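Local coordinates for protein Mono(ADP-ribosyl)transferase SpvB (Salmonella typhimurium, PDB 2GWM) that probably transfers ADP-ribose from NAD(+) to an arginine of actin, preventing its polymerisation and causing the cytoskeleton to collapse, at residues 123-128 / 193-198. Numbering follows the deposited sequence.
Sequences ILNIYL and IINMRV
The only parallel pair in the five-stranded mixed sheet of this ADP-ribosyltransferase domain joins strands 122-127 and 192-198, with Asn125 beside Asn195 midway and Tyr127 beside Arg197 near the end. Five backbone hydrogen bonds run between them in the parallel pattern: Ile123 O and Asn125 O accept from Ile194 N and Met196 N, and Asn125 N and Tyr127 N give to Ile194 O and Met196 O. Val198 N closes the row on Tyr127 O at 2.9 Å. The face of Leu124, Ile126, Ile194 and Met196 is buried, which suits branched aliphatic chains and a flexible thioether. Leu124 lies beside Ile194, its CD2 3.8 Å from Ile194 CB, and Met196 crosses the leucine obliquely, bringing its CE to 4.0 Å from Leu124 CD2. Farther on, Val198 CG2 touches Ile126 CG2 at 3.7 Å and Leu128 CD2 at 3.5 Å. On the other face polar groups meet, a place for Asn and Tyr: the amide planes of Asn125 and Asn195 stand 81° apart, and Asn125 ND2 gives a weak hydrogen bond to Tyr127 OH at 2.9 Å. Tyr127 and Arg197 pack with ring and guanidinium planes only 7° apart; Tyr127 CB lies over one face of the guanidinium, 3.4 Å from Arg197 NH1. Salt bridges from Arg197 NE to Glu160 and NH1 to Glu129 should offset its charge and hold the guanidinium in place. Strands 78-83 and 155-164 flank the pair, and Leu124 lies near Arg81, a predicted active-site residue. A parallel pair set between antiparallel neighbours is consistent with the mixed-sheet core of the arginine-specific ADP-ribosyltransferase toxin fold.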
loop_
_atom_site.group_PDB
_atom_site.type_symbol
_atom_site.label_atom_id
_atom_site.label_comp_id
_atom_site.label_asym_id
_atom_site.label_seq_id
_atom_site.Cartn_x
_atom_site.Cartn_y
_atom_site.Cartn_z
ATOM N N ILE A 123 -12.986 -4.513 -2.341
ATOM C CA ILE A 123 -12.486 -3.484 -3.203
ATOM C C ILE A 123 -12.563 -2.187 -2.446
ATOM O O ILE A 123 -13.612 -1.770 -1.954
ATOM C CB ILE A 123 -13.325 -3.316 -4.495
ATOM C CG1 ILE A 123 -13.516 -4.637 -5.240
ATOM C CG2 ILE A 123 -12.716 -2.280 -5.430
ATOM C CD1 ILE A 123 -12.269 -5.375 -5.538
ATOM N N LEU A 124 -11.414 -1.545 -2.307
ATOM C CA LEU A 124 -11.354 -0.186 -1.739
ATOM C C LEU A 124 -11.388 0.867 -2.822
ATOM O O LEU A 124 -10.618 0.836 -3.789
ATOM C CB LEU A 124 -10.042 -0.013 -0.980
ATOM C CG LEU A 124 -9.768 -1.020 0.090
ATOM C CD1 LEU A 124 -8.457 -0.695 0.834
ATOM C CD2 LEU A 124 -10.874 -1.235 1.064
ATOM N N ASN A 125 -12.297 1.839 -2.673
ATOM C CA ASN A 125 -12.455 2.970 -3.522
ATOM C C ASN A 125 -12.045 4.142 -2.658
ATOM O O ASN A 125 -12.708 4.487 -1.756
ATOM C CB ASN A 125 -13.970 3.083 -3.900
ATOM C CG ASN A 125 -14.282 4.239 -4.784
ATOM O OD1 ASN A 125 -13.591 4.498 -5.784
ATOM N ND2 ASN A 125 -15.388 4.967 -4.443
ATOM N N ILE A 126 -10.842 4.639 -2.913
ATOM C CA ILE A 126 -10.140 5.577 -2.024
ATOM C C ILE A 126 -10.069 6.967 -2.593
ATOM O O ILE A 126 -9.312 7.218 -3.539
ATOM C CB ILE A 126 -8.711 5.061 -1.737
ATOM C CG1 ILE A 126 -8.713 3.657 -1.177
ATOM C CG2 ILE A 126 -8.021 6.000 -0.752
ATOM C CD1 ILE A 126 -7.338 3.067 -1.027
ATOM N N TYR A 127 -10.865 7.873 -2.037
ATOM C CA TYR A 127 -10.870 9.246 -2.479
ATOM C C TYR A 127 -9.703 10.015 -1.901
ATOM O O TYR A 127 -9.347 9.841 -0.744
ATOM C CB TYR A 127 -12.168 9.922 -2.094
ATOM C CG TYR A 127 -13.346 9.311 -2.869
ATOM C CD1 TYR A 127 -13.471 9.525 -4.236
ATOM C CD2 TYR A 127 -14.264 8.458 -2.251
ATOM C CE1 TYR A 127 -14.532 9.018 -4.946
ATOM C CE2 TYR A 127 -15.310 7.898 -2.959
ATOM C CZ TYR A 127 -15.439 8.159 -4.326
ATOM O OH TYR A 127 -16.513 7.592 -5.009
ATOM N N LEU A 128 -9.180 10.926 -2.689
ATOM C CA LEU A 128 -8.021 11.713 -2.326
ATOM C C LEU A 128 -8.327 13.159 -2.425
ATOM O O LEU A 128 -9.036 13.553 -3.320
ATOM C CB LEU A 128 -6.870 11.436 -3.304
ATOM C CG LEU A 128 -6.462 9.968 -3.384
ATOM C CD1 LEU A 128 -5.342 9.837 -4.410
ATOM C CD2 LEU A 128 -6.045 9.352 -2.038
ATOM N N ILE A 193 -17.519 -3.485 -1.282
ATOM C CA ILE A 193 -16.807 -2.269 -1.602
ATOM C C ILE A 193 -16.764 -1.423 -0.372
ATOM O O ILE A 193 -17.763 -1.237 0.298
ATOM C CB ILE A 193 -17.488 -1.477 -2.801
ATOM C CG1 ILE A 193 -17.602 -2.343 -4.046
ATOM C CG2 ILE A 193 -16.778 -0.120 -3.053
ATOM C CD1 ILE A 193 -18.645 -1.796 -5.006
ATOM N N ILE A 194 -15.582 -0.849 -0.118
ATOM C CA ILE A 194 -15.428 0.079 0.968
ATOM C C ILE A 194 -14.986 1.369 0.334
ATOM O O ILE A 194 -13.948 1.451 -0.291
ATOM C CB ILE A 194 -14.426 -0.346 2.019
ATOM C CG1 ILE A 194 -14.763 -1.720 2.552
ATOM C CG2 ILE A 194 -14.423 0.687 3.153
ATOM C CD1 ILE A 194 -13.794 -2.233 3.594
ATOM N N ASN A 195 -15.806 2.407 0.534
ATOM C CA ASN A 195 -15.534 3.779 0.096
ATOM C C ASN A 195 -14.822 4.475 1.247
ATOM O O ASN A 195 -15.366 4.594 2.347
ATOM C CB ASN A 195 -16.834 4.495 -0.278
ATOM C CG ASN A 195 -17.555 3.821 -1.393
ATOM O OD1 ASN A 195 -18.740 3.363 -1.236
ATOM N ND2 ASN A 195 -16.921 3.805 -2.539
ATOM N N MET A 196 -13.628 4.950 0.962
ATOM C CA MET A 196 -12.710 5.520 1.949
ATOM C C MET A 196 -12.224 6.859 1.479
ATOM O O MET A 196 -12.279 7.172 0.291
ATOM C CB MET A 196 -11.417 4.671 2.072
ATOM C CG MET A 196 -11.629 3.307 2.388
ATOM S SD MET A 196 -10.066 2.543 2.667
ATOM C CE MET A 196 -10.511 1.465 3.934
ATOM N N ARG A 197 -11.622 7.631 2.402
ATOM C CA ARG A 197 -11.037 8.908 2.050
ATOM C C ARG A 197 -9.732 9.090 2.794
ATOM O O ARG A 197 -9.695 8.874 4.011
ATOM C CB ARG A 197 -11.975 10.054 2.403
ATOM C CG ARG A 197 -11.491 11.409 1.974
ATOM C CD ARG A 197 -12.568 12.503 2.126
ATOM N NE ARG A 197 -13.795 12.106 1.503
ATOM C CZ ARG A 197 -14.073 12.187 0.215
ATOM N NH1 ARG A 197 -13.258 12.787 -0.633
ATOM N NH2 ARG A 197 -15.185 11.606 -0.201
ATOM N N VAL A 198 -8.671 9.436 2.077
ATOM C CA VAL A 198 -7.396 9.776 2.764
ATOM C C VAL A 198 -7.544 11.138 3.432
ATOM O O VAL A 198 -8.013 12.075 2.804
ATOM C CB VAL A 198 -6.215 9.730 1.786
ATOM C CG1 VAL A 198 -4.938 10.271 2.467
ATOM C CG2 VAL A 198 -5.963 8.322 1.319
#